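Local coordinates for protein putative pyridoxamine 5-phosphate-dependent dehydrase, Wbdk (Escherichia coli, PDB 2GMS) that catalyses removal of the C3'-hydroxyl group from GDP-4-keto-6-deoxy-D-mannose with a vitamin B6 cofactor, on the way to the O-antigen sugar L-colitose, at residues Ala52-Ser57 and Val251-Met256; Val88-Thr93 and Glu331-Val336; Gly218-Leu223 and Phe238-Lys243; Ser307-Lys312 and Ala361-Lys366. All coordinates share one frame; numbering follows the deposited sequence.

Contact 1 (Ala52-Ser57 and Val251-Met256); sequences AVMVSS and VRPLEM. With P0P ([4-(dihydroxymethyl)-5-hydroxy-6-methylpyridin-3-yl]methyl dihydrogen phosphate), chain D.
M54 and P253 form the tight part of this contact. The methionine leaves its strand with CG anti to the backbone N (chi1 -173°) and stays extended, which carries CB, CG and SD across the proline ring at a slant, with CG and SD closest to it. M54 CG lies 3.6 Å from P253 CG, and M54 SD approaches the same P253 CG to 3.6 Å. Backbone oxygens bound the ring as well: P253 CD is 3.6 Å from M54 O and P253 CB is 3.8 Å from V55 O. V36 of helix 34-47 and M32 also touch the proline, and both M54 and P253 are buried.

Strand 51-55 is an edge strand, within this chain, of the large mixed sheet of the aspartate aminotransferase-like fold. The turn after it leads into helix 58-68, whose N-cap is S57. S57 OG caps T60 N, and S57 CB comes within 3.4 Å of O3P of P0P; G58 N and S59 OG are hydrogen-bonded to P0P.

The looser side is marked by a weak bond and a wider valine pair. S56 N donates to V251 O over 2.9 Å, but the N-H points well off the acceptor (129°). V55 CG1 and V251 CG2 are separated by 4.4 Å. S56 is partly exposed; its OG stands 3.6 Å from V251 CB, while its polar partner is T60 OG1. R252, also partly exposed, turns away from the strand and forms a salt bridge with E196 of the second subunit; R252 probably binds L-glutamate there.

Contact 2 (Val88-Thr93 and Glu331-Val336); sequences VSWSTT and ECRPIV. With P0P ([4-(dihydroxymethyl)-5-hydroxy-6-methylpyridin-3-yl]methyl dihydrogen phosphate), chain D.
W90 and V336 meet edge-on: V336 CG1 lies near the plane of the indole, 4.3 Å from W90 CE3, and not over either face. The same methyl packs against the backbone just before the tryptophan, 3.5 Å from S89 O. R333 reaches the far corner of the indole, with R333 NH2 3.8 Å from W90 CZ3. The two side chains run at roughly a right angle and their planes are turned 59° apart; the guanidinium approaches obliquely.

With CG anti to its backbone N (chi1 -178°), W90 sets its indole beside the cofactor. P0P O4B sits 3.4 Å above one face, offset toward the rim, and S91 OG lies over the opposite face, also toward the rim. W90 CB itself comes to 3.3 Å from C2 of the P0P pyridine ring. H217 and F244 of the second subunit also meet the indole.

S89 OG donates to T93 OG1 over 2.8 Å, and T93 OG1 is further bonded to D161 OD2. Between the two segments themselves the evidence is of van der Waals contact alone, which implies that 88-93 and 331-336 are joined by fit, while polar bonds from 88-93 run to residues outside 331-336, such as D161 and T337.

Contact 3 (Gly218-Leu223 and Phe238-Lys243); sequences GWTRNL and FEESFK
R221 holds the backbone of S241 through the main hydrogen bonds of this contact. Its NE and NH2 both donate to the single atom S241 O, side-on from the guanidinium edge. The R221 NE to S241 O bond is 2.9 Å and fairly straight (155°), lying in the carbonyl plane on a lone pair. The R221 NH2 to S241 O bond is longer, 3.2 Å, and comes from above that plane. R221 probably helps bind the GDP-sugar substrate. A second polar link joins T220 OG1 to E240 OE2 over 2.8 Å, reaching the carboxylate on its anti side; the other oxygen, E240 OE1, takes a hydrogen bond from S234 N. A weaker polar link is the CA-H...O contact of W219 CA with K243 O, 3.3 Å long.

Two aromatic rings meet the arginine. Its NH2 stands over one face of F242, offset toward the rim, in a cation-pi contact with R221 CZ 5.0 Å from the ring centroid and the two planes 70° apart. W219 CZ3 lies 3.5 Å above the centre of one guanidinium face, and R221 CG lies over the centre of the indole; W219 NE1 bonds N222 OD1.

Van der Waals packing is tight at T220 CG2 and K243 CG, 3.5 Å apart.

Residues 218-223, with a type I turn from T220 to L223, follow helix 205-214 and precede strand 226-227; 238-243 starts within helix 237-240. W90 and V336 of the second subunit pack on W219 and F242, placing this peripheral loop pair against the other subunit.

Contact 4 (Ser307-Lys312 and Ala361-Lys366); sequences SFIIKK and AEYLDK
Y363 wedges its ring between I309 and K312, and its course explains most of the contact. From CB the ring carbon CG is placed anti to the backbone N (chi1 -171°), which sends the ring out of the helix toward the strand. One edge meets I309: Y363 CD2 is 3.7 Å and Y363 CE2 3.4 Å from I309 CG2. Over one face K312 CG is 3.6 Å from Y363 CE1, and K312 CE makes a CH-pi contact on that same side, 4.3 Å from the Y363 centroid. The lysine is poorly ordered, so its outer part is less certain. At the tip, Y363 OH donates to I310 O over 2.7 Å, with that oxygen in the ring plane but the hydroxyl 42° out of the carbonyl plane. Beside the tyrosine, I309 CD1 packs 4.0 Å from L364 CG.

The axes of strand 307-310 and helix 361-366 are 8.3 Å apart at 101°, so the helix crosses the strand almost squarely. Strand 305-310 is the middle of a three-stranded antiparallel sheet, between strands 292-293 and 368-372, and helix 359-367 runs straight into the latter; I310 also touches R318 and L321 of helix 318-327.

Overall arrangement
Following the chain from the N terminus, 52-57 opens contact 1 and 88-93 opens contact 2. Contact 3 then closes a short loop between 218-223 and 238-243, lying within the spans of both. Contact 1 closes at 251-256, tying an edge strand of the large sheet to the start of helix 255-286. Next, 307-312 opens contact 4 before 331-336 closes contact 2, joining the start of helix 91-99 to the loop after helix 318-327; contact 2 thus crosses contacts 1 and 4, which run in series. Contact 4 closes at 361-366, setting helix 359-367 against the small antiparallel sheet. I335 packs on I309 and L364, joining contacts 2 and 4; R252 packs on W219, joining contacts 1 and 3.

Contact 1 (Ala52-Ser57 and Val251-Met256)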
# COMPACT_ATOMS: atom_id res chain seq x y z
N ALA A 52 9.90 -10.86 -11.46
CA ALA A 52 9.18 -10.83 -10.19
C ALA A 52 9.29 -9.42 -9.60
O ALA A 52 10.34 -8.78 -9.69
CB ALA A 52 9.74 -11.86 -9.18
N VAL A 53 8.20 -8.92 -9.03
CA VAL A 53 8.18 -7.62 -8.40
C VAL A 53 7.60 -7.77 -7.00
O VAL A 53 6.46 -8.21 -6.82
CB VAL A 53 7.36 -6.63 -9.21
CG1 VAL A 53 7.22 -5.30 -8.45
CG2 VAL A 53 7.98 -6.44 -10.59
N MET A 54 8.42 -7.47 -5.99
CA MET A 54 7.98 -7.57 -4.62
C MET A 54 7.22 -6.29 -4.24
O MET A 54 7.63 -5.17 -4.57
CB MET A 54 9.16 -7.80 -3.66
CG MET A 54 8.73 -8.07 -2.23
SD MET A 54 10.11 -8.20 -1.05
CE MET A 54 9.32 -9.22 0.21
N VAL A 55 6.09 -6.48 -3.56
CA VAL A 55 5.23 -5.39 -3.12
C VAL A 55 4.99 -5.49 -1.63
O VAL A 55 5.39 -6.46 -1.00
CB VAL A 55 3.96 -5.20 -3.99
CG1 VAL A 55 4.39 -4.84 -5.41
CG2 VAL A 55 3.13 -6.49 -4.11
N SER A 56 4.33 -4.52 -1.03
CA SER A 56 4.11 -4.51 0.41
C SER A 56 3.20 -5.61 0.99
O SER A 56 3.30 -5.95 2.17
CB SER A 56 3.67 -3.11 0.86
OG SER A 56 2.45 -2.77 0.20
N SER A 57 2.31 -6.17 0.18
CA SER A 57 1.39 -7.22 0.57
C SER A 57 0.86 -7.95 -0.66
O SER A 57 0.99 -7.50 -1.81
CB SER A 57 0.18 -6.73 1.41
OG SER A 57 -0.59 -5.74 0.71
N VAL A 251 3.93 1.36 -2.85
CA VAL A 251 3.64 0.08 -2.21
C VAL A 251 4.92 -0.72 -2.07
O VAL A 251 4.92 -1.96 -2.16
CB VAL A 251 2.51 -0.77 -2.85
CG1 VAL A 251 1.16 -0.13 -2.57
CG2 VAL A 251 2.66 -0.96 -4.35
N ARG A 252 6.03 -0.01 -1.87
CA ARG A 252 7.28 -0.72 -1.75
C ARG A 252 7.36 -1.57 -0.50
O ARG A 252 6.78 -1.20 0.52
CB ARG A 252 8.43 0.25 -1.69
CG ARG A 252 8.67 1.04 -2.96
CD ARG A 252 9.83 2.03 -2.76
NE ARG A 252 9.60 2.93 -1.63
CZ ARG A 252 10.00 4.21 -1.56
NH1 ARG A 252 10.68 4.81 -2.52
NH2 ARG A 252 9.70 4.93 -0.48
N PRO A 253 8.10 -2.69 -0.56
CA PRO A 253 8.28 -3.51 0.62
C PRO A 253 9.50 -2.97 1.35
O PRO A 253 10.32 -2.22 0.79
CB PRO A 253 8.62 -4.92 0.13
CG PRO A 253 9.24 -4.69 -1.25
CD PRO A 253 8.75 -3.33 -1.73
N LEU A 254 9.66 -3.36 2.60
CA LEU A 254 10.83 -2.93 3.33
C LEU A 254 12.01 -3.81 2.93
O LEU A 254 11.86 -5.01 2.62
CB LEU A 254 10.63 -3.10 4.84
CG LEU A 254 9.61 -2.12 5.42
CD1 LEU A 254 9.51 -2.34 6.92
CD2 LEU A 254 10.05 -0.69 5.12
N GLU A 255 13.18 -3.21 2.97
CA GLU A 255 14.37 -3.97 2.66
C GLU A 255 14.46 -5.23 3.54
O GLU A 255 14.89 -6.30 3.09
CB GLU A 255 15.59 -3.08 2.84
CG GLU A 255 16.86 -3.84 2.48
CD GLU A 255 17.09 -3.98 1.01
OE1 GLU A 255 16.20 -4.03 0.17
OE2 GLU A 255 18.37 -4.07 0.73
N MET A 256 14.05 -5.14 4.81
CA MET A 256 14.07 -6.28 5.74
C MET A 256 13.27 -7.49 5.24
O MET A 256 13.69 -8.64 5.41
CB MET A 256 13.44 -5.95 7.10
CG MET A 256 14.46 -5.58 8.14
SD MET A 256 13.62 -4.94 9.59
CE MET A 256 14.97 -3.96 10.29
O3 P0P D . -5.96 -15.46 0.53
N1 P0P D . -5.81 -13.02 -2.04
C2 P0P D . -6.09 -14.15 -1.42
C2A P0P D . -6.82 -15.26 -2.13
C3 P0P D . -5.71 -14.32 -0.12
C4 P0P D . -5.02 -13.29 0.53
C4A P0P D . -4.57 -13.51 1.95
O4A P0P D . -4.59 -14.88 2.24
O4B P0P D . -5.40 -12.84 2.85
C5 P0P D . -4.79 -12.05 -0.12
C6 P0P D . -5.17 -12.01 -1.44
C5A P0P D . -4.03 -11.17 0.59
O4P P0P D . -2.69 -11.19 0.81
P P0P D . -2.24 -10.19 1.97
O1P P0P D . -2.89 -10.67 3.21
O2P P0P D . -0.64 -10.37 2.07
O3P P0P D . -2.62 -8.65 1.68

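Contact 2 (Val88-Thr93 and Glu331-Val336)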
# COMPACT_ATOMS: atom_id res chain seq x y z
N VAL A 88 -15.76 -17.47 -4.27
CA VAL A 88 -15.08 -17.65 -3.00
C VAL A 88 -13.62 -17.25 -3.13
O VAL A 88 -12.89 -17.77 -3.95
CB VAL A 88 -15.20 -19.09 -2.49
CG1 VAL A 88 -14.47 -19.25 -1.16
CG2 VAL A 88 -16.68 -19.46 -2.34
N SER A 89 -13.21 -16.26 -2.35
CA SER A 89 -11.84 -15.77 -2.35
C SER A 89 -11.64 -14.76 -1.21
O SER A 89 -12.54 -14.52 -0.42
CB SER A 89 -11.46 -15.14 -3.68
OG SER A 89 -10.09 -14.84 -3.56
N TRP A 90 -10.49 -14.13 -1.14
CA TRP A 90 -10.24 -13.13 -0.12
C TRP A 90 -10.83 -11.79 -0.59
O TRP A 90 -10.98 -11.55 -1.77
CB TRP A 90 -8.74 -13.04 0.21
CG TRP A 90 -8.47 -12.05 1.30
CD1 TRP A 90 -7.85 -10.85 1.19
CD2 TRP A 90 -8.88 -12.17 2.65
NE1 TRP A 90 -7.85 -10.22 2.40
CE2 TRP A 90 -8.48 -11.00 3.32
CE3 TRP A 90 -9.57 -13.17 3.36
CZ2 TRP A 90 -8.74 -10.79 4.68
CZ3 TRP A 90 -9.82 -12.96 4.70
CH2 TRP A 90 -9.41 -11.80 5.36
N SER A 91 -11.20 -10.90 0.30
CA SER A 91 -11.79 -9.65 -0.15
C SER A 91 -10.95 -8.83 -1.12
O SER A 91 -11.51 -8.16 -2.00
CB SER A 91 -12.20 -8.77 1.01
OG SER A 91 -11.03 -8.29 1.64
N THR A 92 -9.63 -8.84 -0.96
CA THR A 92 -8.74 -8.06 -1.79
C THR A 92 -8.51 -8.63 -3.17
O THR A 92 -7.73 -8.09 -3.97
CB THR A 92 -7.45 -7.59 -1.13
OG1 THR A 92 -6.71 -8.71 -0.64
CG2 THR A 92 -7.77 -6.55 -0.07
N THR A 93 -9.18 -9.70 -3.46
CA THR A 93 -9.07 -10.22 -4.80
C THR A 93 -10.05 -9.36 -5.62
O THR A 93 -9.85 -9.04 -6.79
CB THR A 93 -9.55 -11.68 -4.80
OG1 THR A 93 -8.70 -12.50 -4.04
CG2 THR A 93 -9.72 -12.23 -6.21
N GLU A 331 -8.22 -25.00 16.72
CA GLU A 331 -8.61 -23.78 16.00
C GLU A 331 -9.20 -24.12 14.63
O GLU A 331 -8.70 -24.97 13.88
CB GLU A 331 -7.39 -22.88 15.80
CG GLU A 331 -7.03 -22.13 17.07
CD GLU A 331 -5.95 -21.09 16.90
OE1 GLU A 331 -4.93 -21.33 16.17
OE2 GLU A 331 -6.10 -19.98 17.51
N CYS A 332 -10.28 -23.44 14.31
CA CYS A 332 -10.94 -23.63 13.02
C CYS A 332 -11.41 -22.25 12.54
O CYS A 332 -11.59 -21.33 13.34
CB CYS A 332 -12.06 -24.65 13.10
SG CYS A 332 -13.41 -24.20 14.25
N ARG A 333 -11.58 -22.16 11.23
CA ARG A 333 -11.90 -20.85 10.49
C ARG A 333 -13.01 -21.26 9.43
O ARG A 333 -13.21 -22.46 9.10
CB ARG A 333 -10.53 -20.18 9.93
CG ARG A 333 -10.60 -19.62 8.50
CD ARG A 333 -9.25 -19.17 7.94
NE ARG A 333 -9.41 -18.05 7.01
CZ ARG A 333 -8.43 -17.24 6.61
NH1 ARG A 333 -7.27 -17.18 7.29
NH2 ARG A 333 -8.53 -16.47 5.53
N PRO A 334 -13.72 -20.31 8.91
CA PRO A 334 -14.52 -20.56 7.76
C PRO A 334 -13.55 -20.74 6.61
O PRO A 334 -12.36 -20.46 6.69
CB PRO A 334 -15.33 -19.29 7.49
CG PRO A 334 -15.02 -18.30 8.61
CD PRO A 334 -14.10 -19.03 9.57
N ILE A 335 -14.08 -21.25 5.52
CA ILE A 335 -13.24 -21.41 4.37
C ILE A 335 -13.12 -20.03 3.74
O ILE A 335 -14.03 -19.47 3.10
CB ILE A 335 -13.79 -22.42 3.39
CG1 ILE A 335 -13.82 -23.79 4.06
CG2 ILE A 335 -12.96 -22.43 2.11
CD1 ILE A 335 -14.73 -24.80 3.32
N VAL A 336 -11.95 -19.46 3.98
CA VAL A 336 -11.63 -18.13 3.50
C VAL A 336 -12.73 -17.21 4.01
O VAL A 336 -12.97 -17.12 5.21
CB VAL A 336 -11.34 -18.12 1.97
CG1 VAL A 336 -10.69 -16.83 1.48
CG2 VAL A 336 -10.45 -19.27 1.54
O3 P0P D . -5.96 -15.46 0.53
N1 P0P D . -5.81 -13.02 -2.04
C2 P0P D . -6.09 -14.15 -1.42
C2A P0P D . -6.82 -15.26 -2.13
C3 P0P D . -5.71 -14.32 -0.12
C4 P0P D . -5.02 -13.29 0.53
C4A P0P D . -4.57 -13.51 1.95
O4A P0P D . -4.59 -14.88 2.24
O4B P0P D . -5.40 -12.84 2.85
C5 P0P D . -4.79 -12.05 -0.12
C6 P0P D . -5.17 -12.01 -1.44
C5A P0P D . -4.03 -11.17 0.59
O4P P0P D . -2.69 -11.19 0.81
P P0P D . -2.24 -10.19 1.97
O1P P0P D . -2.89 -10.67 3.21
O2P P0P D . -0.64 -10.37 2.07
O3P P0P D . -2.62 -8.65 1.68

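Contact 3 (Gly218-Leu223 and Phe238-Lys243)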
# COMPACT_ATOMS: atom_id res chain seq x y z
N GLY A 218 5.33 6.21 -9.51
CA GLY A 218 5.09 6.53 -10.92
C GLY A 218 6.30 7.21 -11.55
O GLY A 218 6.22 7.92 -12.55
N TRP A 219 7.45 7.01 -10.95
CA TRP A 219 8.66 7.61 -11.44
C TRP A 219 9.47 6.66 -12.32
O TRP A 219 9.06 5.52 -12.55
CB TRP A 219 9.52 8.16 -10.29
CG TRP A 219 10.12 7.14 -9.36
CD1 TRP A 219 10.32 5.80 -9.57
CD2 TRP A 219 10.60 7.41 -8.04
NE1 TRP A 219 10.91 5.22 -8.47
CE2 TRP A 219 11.08 6.19 -7.51
CE3 TRP A 219 10.68 8.58 -7.28
CZ2 TRP A 219 11.63 6.13 -6.23
CZ3 TRP A 219 11.23 8.51 -6.02
CH2 TRP A 219 11.69 7.30 -5.50
N THR A 220 10.62 7.14 -12.77
CA THR A 220 11.49 6.38 -13.65
C THR A 220 12.75 5.81 -12.99
O THR A 220 13.54 5.09 -13.61
CB THR A 220 11.93 7.24 -14.87
OG1 THR A 220 12.84 8.23 -14.45
CG2 THR A 220 10.76 7.95 -15.54
N ARG A 221 12.96 6.14 -11.73
CA ARG A 221 14.16 5.70 -11.03
C ARG A 221 14.45 4.22 -11.02
O ARG A 221 15.63 3.84 -10.98
CB ARG A 221 14.26 6.23 -9.62
CG ARG A 221 13.89 7.68 -9.51
CD ARG A 221 14.33 8.17 -8.15
NE ARG A 221 13.97 9.55 -7.93
CZ ARG A 221 14.28 10.18 -6.81
NH1 ARG A 221 14.94 9.59 -5.82
NH2 ARG A 221 13.89 11.45 -6.69
N ASN A 222 13.42 3.37 -11.00
CA ASN A 222 13.64 1.93 -10.98
C ASN A 222 13.62 1.27 -12.37
O ASN A 222 13.67 0.05 -12.51
CB ASN A 222 12.65 1.22 -10.04
CG ASN A 222 12.70 1.81 -8.65
OD1 ASN A 222 11.73 2.41 -8.15
ND2 ASN A 222 13.86 1.65 -8.01
N LEU A 223 13.51 2.10 -13.41
CA LEU A 223 13.45 1.61 -14.76
C LEU A 223 14.83 1.63 -15.38
O LEU A 223 15.66 2.47 -15.00
CB LEU A 223 12.52 2.51 -15.60
CG LEU A 223 11.06 2.41 -15.18
CD1 LEU A 223 10.21 3.29 -16.09
CD2 LEU A 223 10.59 0.97 -15.31
N PHE A 238 19.12 15.72 -12.61
CA PHE A 238 18.26 16.70 -11.96
C PHE A 238 16.93 16.71 -12.70
O PHE A 238 15.89 17.20 -12.24
CB PHE A 238 18.94 18.11 -12.03
CG PHE A 238 18.55 19.18 -11.02
CD1 PHE A 238 19.13 19.22 -9.76
CD2 PHE A 238 17.63 20.19 -11.34
CE1 PHE A 238 18.81 20.21 -8.82
CE2 PHE A 238 17.28 21.18 -10.41
CZ PHE A 238 17.86 21.19 -9.14
N GLU A 239 16.94 16.16 -13.88
CA GLU A 239 15.73 16.15 -14.67
C GLU A 239 14.95 14.83 -14.69
O GLU A 239 13.75 14.76 -14.44
CB GLU A 239 16.12 16.55 -16.09
CG GLU A 239 14.91 16.70 -17.00
CD GLU A 239 14.18 17.97 -16.65
OE1 GLU A 239 13.97 18.32 -15.50
OE2 GLU A 239 13.81 18.64 -17.71
N GLU A 240 15.65 13.76 -15.02
CA GLU A 240 15.12 12.43 -15.14
C GLU A 240 14.68 11.81 -13.82
O GLU A 240 13.84 10.90 -13.82
CB GLU A 240 16.20 11.52 -15.79
CG GLU A 240 15.69 10.11 -16.12
CD GLU A 240 14.62 10.15 -17.17
OE1 GLU A 240 14.62 10.91 -18.13
OE2 GLU A 240 13.67 9.27 -16.93
N SER A 241 15.26 12.27 -12.72
CA SER A 241 14.94 11.70 -11.40
C SER A 241 13.62 12.17 -10.79
O SER A 241 13.11 11.57 -9.83
CB SER A 241 16.08 11.83 -10.39
OG SER A 241 17.02 10.80 -10.60
N PHE A 242 13.08 13.23 -11.37
CA PHE A 242 11.86 13.85 -10.87
C PHE A 242 10.73 13.88 -11.88
O PHE A 242 9.89 14.79 -11.91
CB PHE A 242 12.28 15.25 -10.40
CG PHE A 242 13.30 15.12 -9.29
CD1 PHE A 242 14.68 15.01 -9.55
CD2 PHE A 242 12.86 15.07 -7.97
CE1 PHE A 242 15.60 14.87 -8.51
CE2 PHE A 242 13.76 14.94 -6.91
CZ PHE A 242 15.13 14.84 -7.19
N LYS A 243 10.72 12.85 -12.71
CA LYS A 243 9.74 12.71 -13.77
C LYS A 243 8.77 11.56 -13.46
O LYS A 243 9.18 10.46 -13.07
CB LYS A 243 10.46 12.71 -15.11
CG LYS A 243 10.52 11.42 -15.89
CD LYS A 243 10.86 11.67 -17.35
CE LYS A 243 11.83 12.84 -17.56
NZ LYS A 243 12.82 12.60 -18.64

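Contact 4 (Ser307-Lys312 and Ala361-Lys366)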
# COMPACT_ATOMS: atom_id res chain seq x y z
N SER A 307 -9.68 -28.19 4.39
CA SER A 307 -11.09 -27.86 4.36
C SER A 307 -12.02 -29.07 4.61
O SER A 307 -11.70 -30.24 4.33
CB SER A 307 -11.47 -27.18 3.04
OG SER A 307 -11.29 -28.12 1.98
N PHE A 308 -13.20 -28.75 5.11
CA PHE A 308 -14.22 -29.74 5.35
C PHE A 308 -15.55 -29.10 5.01
O PHE A 308 -15.80 -27.95 5.40
CB PHE A 308 -14.40 -30.10 6.82
CG PHE A 308 -13.28 -30.87 7.47
CD1 PHE A 308 -12.63 -30.29 8.56
CD2 PHE A 308 -12.91 -32.16 7.07
CE1 PHE A 308 -11.61 -30.95 9.24
CE2 PHE A 308 -11.91 -32.85 7.74
CZ PHE A 308 -11.26 -32.23 8.81
N ILE A 309 -16.38 -29.88 4.31
CA ILE A 309 -17.74 -29.54 3.94
C ILE A 309 -18.63 -30.65 4.48
O ILE A 309 -18.38 -31.85 4.22
CB ILE A 309 -17.98 -29.40 2.44
CG1 ILE A 309 -16.92 -28.56 1.73
CG2 ILE A 309 -19.42 -28.96 2.11
CD1 ILE A 309 -17.26 -27.08 1.61
N ILE A 310 -19.65 -30.25 5.25
CA ILE A 310 -20.56 -31.23 5.83
C ILE A 310 -21.36 -31.86 4.70
O ILE A 310 -21.81 -31.17 3.78
CB ILE A 310 -21.46 -30.65 6.92
CG1 ILE A 310 -20.62 -30.19 8.10
CG2 ILE A 310 -22.42 -31.72 7.43
CD1 ILE A 310 -21.39 -29.24 9.00
N LYS A 311 -21.49 -33.17 4.74
CA LYS A 311 -22.23 -33.87 3.70
C LYS A 311 -23.72 -33.55 3.78
O LYS A 311 -24.31 -33.40 4.86
CB LYS A 311 -22.03 -35.36 3.79
CG LYS A 311 -20.70 -35.78 3.24
CD LYS A 311 -20.38 -37.24 3.54
CE LYS A 311 -19.28 -37.78 2.64
NZ LYS A 311 -18.43 -38.74 3.34
N LYS A 312 -24.34 -33.46 2.61
CA LYS A 312 -25.76 -33.18 2.59
C LYS A 312 -26.58 -34.30 3.23
O LYS A 312 -26.27 -35.49 3.11
CB LYS A 312 -26.23 -32.95 1.17
CG LYS A 312 -26.13 -31.51 0.73
CD LYS A 312 -26.26 -31.35 -0.79
CE LYS A 312 -26.63 -29.93 -1.22
NZ LYS A 312 -26.49 -29.70 -2.68
N ALA A 361 -21.37 -22.05 -3.53
CA ALA A 361 -20.77 -21.08 -2.63
C ALA A 361 -21.67 -20.94 -1.40
O ALA A 361 -21.18 -20.92 -0.26
CB ALA A 361 -20.50 -19.75 -3.35
N GLU A 362 -22.99 -20.87 -1.63
CA GLU A 362 -23.91 -20.76 -0.50
C GLU A 362 -23.86 -21.98 0.42
O GLU A 362 -23.96 -21.82 1.62
CB GLU A 362 -25.35 -20.44 -0.91
CG GLU A 362 -25.43 -19.10 -1.65
CD GLU A 362 -26.78 -18.93 -2.30
OE1 GLU A 362 -27.61 -19.82 -2.32
OE2 GLU A 362 -26.96 -17.75 -2.84
N TYR A 363 -23.71 -23.18 -0.14
CA TYR A 363 -23.61 -24.40 0.62
C TYR A 363 -22.36 -24.36 1.50
O TYR A 363 -22.42 -24.60 2.69
CB TYR A 363 -23.62 -25.67 -0.27
CG TYR A 363 -23.73 -26.92 0.58
CD1 TYR A 363 -24.96 -27.23 1.16
CD2 TYR A 363 -22.65 -27.75 0.88
CE1 TYR A 363 -25.13 -28.34 1.99
CE2 TYR A 363 -22.79 -28.87 1.70
CZ TYR A 363 -24.04 -29.16 2.25
OH TYR A 363 -24.23 -30.24 3.06
N LEU A 364 -21.23 -24.05 0.87
CA LEU A 364 -19.95 -23.96 1.54
C LEU A 364 -20.02 -22.91 2.64
O LEU A 364 -19.44 -23.06 3.72
CB LEU A 364 -18.89 -23.56 0.51
CG LEU A 364 -17.53 -23.16 1.12
CD1 LEU A 364 -16.40 -23.50 0.15
CD2 LEU A 364 -17.45 -21.67 1.44
N ASP A 365 -20.74 -21.81 2.36
CA ASP A 365 -20.86 -20.74 3.33
C ASP A 365 -21.45 -21.17 4.66
O ASP A 365 -21.08 -20.73 5.75
CB ASP A 365 -21.69 -19.56 2.81
CG ASP A 365 -21.43 -18.31 3.61
OD1 ASP A 365 -20.46 -17.61 3.44
OD2 ASP A 365 -22.32 -18.07 4.52
N LYS A 366 -22.40 -22.05 4.52
CA LYS A 366 -23.10 -22.50 5.66
C LYS A 366 -22.58 -23.81 6.20
O LYS A 366 -22.72 -24.08 7.39
CB LYS A 366 -24.59 -22.44 5.30
CG LYS A 366 -25.47 -23.56 5.82
CD LYS A 366 -26.57 -23.95 4.84
CE LYS A 366 -26.70 -23.01 3.64
NZ LYS A 366 -27.19 -23.65 2.41